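PDB 3DMN: putative DNA helicase from Lactobacillus plantarum, which is of unknown function but probably works as an ATP-driven DNA helicase of the UvrD-like family, this fragment being its C-terminal domain. Local coordinates for residues T64-K69 with V102-S107; V118-A123 with T139-A144. One frame throughout, in Å; residues are numbered along the deposited sequence. Where two conformers were deposited one is given.

Interaction 1: residues T64-K69 with V102-S107; sequences TAIIGK and VIVVPS. With FMT (formic acid), chain P; ACT (acetate ion), chain E.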
loop_
_atom_site.group_PDB
_atom_site.type_symbol
_atom_site.label_atom_id
_atom_site.label_comp_id
_atom_site.label_asym_id
_atom_site.label_seq_id
_atom_site.Cartn_x
_atom_site.Cartn_y
_atom_site.Cartn_z
ATOM N N THR A 64 8.844 4.500 -4.140
ATOM C CA THR A 64 7.560 3.890 -3.828
ATOM C C THR A 64 7.175 2.685 -4.707
ATOM O O THR A 64 7.325 2.754 -5.949
ATOM C CB THR A 64 6.445 4.963 -3.911
ATOM O OG1 THR A 64 6.832 6.132 -3.137
ATOM C CG2 THR A 64 5.130 4.379 -3.449
ATOM N N ALA A 65 6.670 1.611 -4.082
ATOM C CA ALA A 65 5.935 0.543 -4.798
ATOM C C ALA A 65 4.477 0.569 -4.420
ATOM O O ALA A 65 4.152 0.780 -3.254
ATOM C CB ALA A 65 6.494 -0.803 -4.494
ATOM N N ILE A 66 3.594 0.384 -5.395
ATOM C CA ILE A 66 2.179 0.235 -5.105
ATOM C C ILE A 66 1.855 -1.251 -5.173
ATOM O O ILE A 66 2.176 -1.912 -6.182
ATOM C CB ILE A 66 1.335 0.910 -6.165
ATOM C CG1 ILE A 66 1.744 2.384 -6.267
ATOM C CG2 ILE A 66 -0.147 0.691 -5.825
ATOM C CD1 ILE A 66 1.051 3.116 -7.465
ATOM N N ILE A 67 1.329 -1.789 -4.073
ATOM C CA ILE A 67 0.976 -3.235 -4.039
ATOM C C ILE A 67 -0.531 -3.413 -4.100
ATOM O O ILE A 67 -1.257 -2.898 -3.220
ATOM C CB ILE A 67 1.533 -3.940 -2.775
ATOM C CG1 ILE A 67 3.033 -3.650 -2.675
ATOM C CG2 ILE A 67 1.232 -5.442 -2.849
ATOM C CD1 ILE A 67 3.775 -4.270 -1.451
ATOM N N GLY A 68 -0.997 -4.082 -5.145
ATOM C CA GLY A 68 -2.449 -4.412 -5.312
ATOM C C GLY A 68 -2.628 -5.902 -4.973
ATOM O O GLY A 68 -1.686 -6.669 -5.007
ATOM N N LYS A 69 -3.835 -6.308 -4.656
ATOM C CA LYS A 69 -4.050 -7.676 -4.188
ATOM C C LYS A 69 -3.854 -8.669 -5.308
ATOM O O LYS A 69 -3.225 -9.722 -5.094
ATOM C CB LYS A 69 -5.448 -7.823 -3.597
ATOM C CG LYS A 69 -5.711 -9.234 -3.071
ATOM C CD LYS A 69 -7.086 -9.357 -2.344
ATOM C CE LYS A 69 -8.242 -9.076 -3.276
ATOM N NZ LYS A 69 -9.569 -9.413 -2.595
ATOM N N VAL A 102 7.012 4.508 -11.596
ATOM C CA VAL A 102 6.063 3.881 -10.633
ATOM C C VAL A 102 5.928 2.355 -10.804
ATOM O O VAL A 102 5.486 1.896 -11.853
ATOM C CB VAL A 102 4.658 4.548 -10.760
ATOM C CG1 VAL A 102 3.683 4.030 -9.734
ATOM C CG2 VAL A 102 4.761 6.074 -10.661
ATOM N N ILE A 103 6.235 1.559 -9.772
ATOM C CA ILE A 103 6.015 0.107 -9.899
ATOM C C ILE A 103 4.680 -0.248 -9.255
ATOM O O ILE A 103 4.378 0.220 -8.153
ATOM C CB ILE A 103 7.131 -0.839 -9.292
ATOM C CG1 ILE A 103 7.339 -0.577 -7.827
ATOM C CG2 ILE A 103 8.437 -0.776 -10.104
ATOM C CD1 ILE A 103 8.413 -1.445 -7.220
ATOM N N VAL A 104 3.901 -1.057 -9.972
ATOM C CA VAL A 104 2.661 -1.628 -9.463
ATOM C C VAL A 104 2.907 -3.139 -9.402
ATOM O O VAL A 104 3.257 -3.759 -10.441
ATOM C CB VAL A 104 1.443 -1.288 -10.402
ATOM C CG1 VAL A 104 0.230 -2.021 -9.858
ATOM C CG2 VAL A 104 1.172 0.213 -10.377
ATOM N N VAL A 105 2.712 -3.708 -8.216
ATOM C CA VAL A 105 3.216 -5.030 -7.858
ATOM C C VAL A 105 1.998 -5.827 -7.360
ATOM O O VAL A 105 1.420 -5.478 -6.344
ATOM C CB VAL A 105 4.275 -4.920 -6.608
ATOM C CG1 VAL A 105 4.848 -6.280 -6.191
ATOM C CG2 VAL A 105 5.427 -3.944 -6.892
ATOM N N PRO A 106 1.617 -6.916 -8.062
ATOM C CA PRO A 106 0.598 -7.783 -7.387
ATOM C C PRO A 106 1.172 -8.435 -6.133
ATOM O O PRO A 106 2.357 -8.768 -6.107
ATOM C CB PRO A 106 0.341 -8.881 -8.411
ATOM C CG PRO A 106 0.826 -8.304 -9.710
ATOM C CD PRO A 106 1.987 -7.429 -9.390
ATOM N N SER A 107 0.339 -8.649 -5.125
ATOM C CA SER A 107 0.822 -9.104 -3.820
ATOM C C SER A 107 1.715 -10.316 -3.949
ATOM O O SER A 107 2.767 -10.417 -3.299
ATOM C CB SER A 107 -0.332 -9.423 -2.863
ATOM O OG SER A 107 -1.185 -10.450 -3.388
HETATM C C FMT P . 8.756 6.154 -7.007
HETATM O O1 FMT P . 9.681 5.422 -6.664
HETATM O O2 FMT P . 7.772 5.778 -7.651
HETATM C C ACT E . -11.351 -9.387 -5.437
HETATM O O ACT E . -10.127 -9.609 -5.607
HETATM O OXT ACT E . -11.769 -9.205 -4.255
HETATM C CH3 ACT E . -12.213 -9.391 -6.641
HETATM O O HOH W 1 8.602 2.302 -8.031
#
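Two neighbouring parallel strands of the domain's central sheet, 64-68 and 102-106, meet here, pairing Ile-66 with Val-104 and Ile-67 with Val-105. Ile-66 N donates to Ile-103 O at 2.9 Å. Val-105 N returns a bond to Ile-66 O at 2.8 Å. Gly-68 N then donates to Val-105 O, 3.0 Å away. On one face, Ile-66 CD1 lies 3.6 Å from Val-102 CG1 and also touches Val-104 CG2. Helix 71-82 packs on Ile-66 and Val-104. On the other face, chi1 of 58° puts Ile-103 CG1 between the residue's N and carbonyl carbon. Ile-103 CG1 and CD1 both lie 3.4 Å from Ala-65 CB, tighter than usual. At the C-terminal end Ser-107 OG donates to Lys-69 O at 2.8 Å, and Ser-107 N makes a weak bond to Gly-68 O. An alanine in place of Ser-107 would probably leave Lys-69 O without this hydroxyl donor and hold the two strand ends together less firmly. Main-chain bonds thus fix the strand pairing, while aliphatic groups meet on both faces and the serine hydroxyl extends the polar link beyond the strands.

Interaction 2: residues V118-A123 with T139-A144; sequences VIVWNA and TICSRA. With ACT (acetate ion), chain G; ACT (acetate ion), chain K; ACT (acetate ion), chain L.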
loop_
_atom_site.group_PDB
_atom_site.type_symbol
_atom_site.label_atom_id
_atom_site.label_comp_id
_atom_site.label_asym_id
_atom_site.label_seq_id
_atom_site.Cartn_x
_atom_site.Cartn_y
_atom_site.Cartn_z
ATOM N N VAL A 118 5.558 2.107 0.496
ATOM C CA VAL A 118 4.548 1.267 -0.134
ATOM C C VAL A 118 3.239 2.030 -0.095
ATOM O O VAL A 118 2.895 2.628 0.921
ATOM C CB VAL A 118 4.367 -0.086 0.640
ATOM C CG1 VAL A 118 3.111 -0.837 0.147
ATOM C CG2 VAL A 118 5.636 -0.967 0.439
ATOM N N ILE A 119 2.512 1.949 -1.198
ATOM C CA ILE A 119 1.086 2.357 -1.186
ATOM C C ILE A 119 0.254 1.096 -1.390
ATOM O O ILE A 119 0.420 0.430 -2.412
ATOM C CB ILE A 119 0.804 3.352 -2.295
ATOM C CG1 ILE A 119 1.618 4.636 -2.090
ATOM C CG2 ILE A 119 -0.738 3.667 -2.414
ATOM C CD1 ILE A 119 1.623 5.580 -3.360
ATOM N N VAL A 120 -0.566 0.722 -0.398
ATOM C CA VAL A 120 -1.443 -0.437 -0.525
ATOM C C VAL A 120 -2.686 -0.003 -1.275
ATOM O O VAL A 120 -3.468 0.819 -0.800
ATOM C CB VAL A 120 -1.833 -1.019 0.865
ATOM C CG1 VAL A 120 -2.665 -2.257 0.692
ATOM C CG2 VAL A 120 -0.562 -1.326 1.651
ATOM N N TRP A 121 -2.901 -0.615 -2.443
ATOM C CA TRP A 121 -4.044 -0.198 -3.262
ATOM C C TRP A 121 -5.327 -0.933 -2.866
ATOM O O TRP A 121 -5.456 -2.184 -2.954
ATOM C CB TRP A 121 -3.756 -0.388 -4.779
ATOM C CG TRP A 121 -4.966 -0.186 -5.603
ATOM C CD1 TRP A 121 -5.616 -1.137 -6.374
ATOM C CD2 TRP A 121 -5.743 1.012 -5.700
ATOM N NE1 TRP A 121 -6.734 -0.576 -6.986
ATOM C CE2 TRP A 121 -6.842 0.735 -6.568
ATOM C CE3 TRP A 121 -5.606 2.305 -5.171
ATOM C CZ2 TRP A 121 -7.781 1.709 -6.901
ATOM C CZ3 TRP A 121 -6.580 3.276 -5.487
ATOM C CH2 TRP A 121 -7.641 2.954 -6.339
ATOM N N ASN A 122 -6.289 -0.123 -2.442
ATOM C CA ASN A 122 -7.665 -0.589 -2.206
ATOM C C ASN A 122 -7.769 -1.602 -1.070
ATOM O O ASN A 122 -8.296 -2.718 -1.238
ATOM C CB ASN A 122 -8.376 -1.062 -3.464
ATOM C CG ASN A 122 -9.870 -0.733 -3.394
ATOM O OD1 ASN A 122 -10.301 -0.210 -2.371
ATOM N ND2 ASN A 122 -10.654 -1.079 -4.431
ATOM N N ALA A 123 -7.319 -1.149 0.082
ATOM C CA ALA A 123 -7.411 -1.893 1.336
ATOM C C ALA A 123 -8.820 -1.764 1.929
ATOM O O ALA A 123 -8.975 -1.305 3.082
ATOM C CB ALA A 123 -6.382 -1.322 2.346
ATOM N N THR A 139 1.228 -9.138 5.449
ATOM C CA THR A 139 2.402 -9.325 4.591
ATOM C C THR A 139 2.609 -8.151 3.629
ATOM O O THR A 139 3.711 -7.686 3.452
ATOM C CB THR A 139 2.290 -10.641 3.839
ATOM O OG1 THR A 139 2.225 -11.683 4.814
ATOM C CG2 THR A 139 3.511 -10.864 2.962
ATOM N N ILE A 140 1.542 -7.692 2.996
ATOM C CA ILE A 140 1.654 -6.557 2.078
ATOM C C ILE A 140 2.166 -5.318 2.806
ATOM O O ILE A 140 3.101 -4.652 2.360
ATOM C CB ILE A 140 0.309 -6.273 1.446
ATOM C CG1 ILE A 140 -0.075 -7.442 0.514
ATOM C CG2 ILE A 140 0.332 -4.939 0.689
ATOM C CD1 ILE A 140 -1.518 -7.294 -0.057
ATOM N N CYS A 141 1.538 -5.005 3.925
ATOM C CA CYS A 141 1.900 -3.783 4.632
ATOM C C CYS A 141 3.334 -3.879 5.156
ATOM O O CYS A 141 4.043 -2.861 5.196
ATOM C CB CYS A 141 0.924 -3.555 5.785
ATOM S SG CYS A 141 -0.704 -3.045 5.269
ATOM N N SER A 142 3.761 -5.092 5.522
ATOM C CA SER A 142 5.064 -5.317 6.128
ATOM C C SER A 142 6.221 -5.164 5.114
ATOM O O SER A 142 7.389 -5.170 5.501
ATOM C CB SER A 142 5.100 -6.673 6.856
ATOM O OG SER A 142 4.195 -6.672 7.961
ATOM N N ARG A 143 5.882 -5.030 3.820
ATOM C CA ARG A 143 6.895 -4.793 2.774
ATOM C C ARG A 143 7.463 -3.383 2.873
ATOM O O ARG A 143 8.500 -3.111 2.282
ATOM C CB ARG A 143 6.318 -4.976 1.382
ATOM C CG ARG A 143 5.654 -6.330 1.166
ATOM C CD ARG A 143 6.623 -7.319 0.690
ATOM N NE ARG A 143 6.038 -8.652 0.563
ATOM C CZ ARG A 143 6.747 -9.761 0.729
ATOM N NH1 ARG A 143 8.050 -9.677 1.014
ATOM N NH2 ARG A 143 6.160 -10.958 0.616
ATOM N N ALA A 144 6.750 -2.480 3.564
ATOM C CA ALA A 144 7.213 -1.078 3.688
ATOM C C ALA A 144 8.255 -0.946 4.756
ATOM O O ALA A 144 8.035 -1.347 5.924
ATOM C CB ALA A 144 6.030 -0.128 4.066
HETATM C C ACT G . 2.906 -9.898 -0.258
HETATM O O ACT G . 3.854 -10.716 -0.298
HETATM O OXT ACT G . 3.206 -8.707 -0.307
HETATM C CH3 ACT G . 1.501 -10.354 -0.135
HETATM C C ACT K . -9.493 -2.153 -7.686
HETATM O O ACT K . -8.610 -1.983 -8.630
HETATM O OXT ACT K . -9.201 -2.745 -6.593
HETATM C CH3 ACT K . -10.890 -1.653 -7.823
HETATM C C ACT L . -13.767 -0.022 -5.910
HETATM O O ACT L . -12.856 0.146 -6.762
HETATM O OXT ACT L . -13.488 -0.522 -4.796
HETATM C CH3 ACT L . -15.179 0.379 -6.224
#
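Val-118 and Val-120, alternate residues of strand 118-121, carry one side of this contact through their methyl groups. Val-118 CG2 lies 3.6 Å from Ala-144 CA, and its 3.7 Å approach to Ala-144 CB adds a methyl-to-methyl contact. Val-120 CG2 lies anti to its carbonyl carbon (chi1 -177° places CG1 anti to N). It reaches Ile-140 CG2 at 3.8 Å and Cys-141 SG at 4.0 Å. The valine and isoleucine side chains cross obliquely. The touching side-chain groups are methyls and a thiol sulfur, and no hydrogen bond joins the segments. A type I turn from Cys-141 to Ala-144, with Ala-144 N bonded to Cys-141 O at 3.2 Å, brings Ala-144 back over Val-118. Arg-143 CB faces Val-118 CG2, but the chain bends at chi2 and its guanidinium meets a bound acetate, probably from the crystallisation liquor. Arg-143 NE donates to acetate OXT at 3.0 Å, and NH2 approaches the other oxygen. NH1 has a separate partner, Leu-113 O. The contact joins the first strand to the helix and following turn of the beta-alpha-beta unit 118-121, 134-141 and 147-153. Val-120 also touches Leu-148 and Leu-150 of the last strand, while Ile-67 of strand 64-68 packs against Val-118.

The two interactions have centres about 8 Å apart and share one parallel sheet. Both segments of interaction 1 precede both of interaction 2 in the chain. Across the sheet the order is 102-106, 64-68, 118-121, so strand 64-68 lies between the other two. Interaction 1 pairs strand with strand; interaction 2 packs a helix end and its following turn on a strand. They join through probable hydrogen bonds from Ile-119 N to Ala-65 O and from Ile-67 N to Ile-119 O. Ile-67 CG2 also packs on Ile-140 CG2. Together they build part of the alpha/beta core expected of a P-loop-type helicase domain.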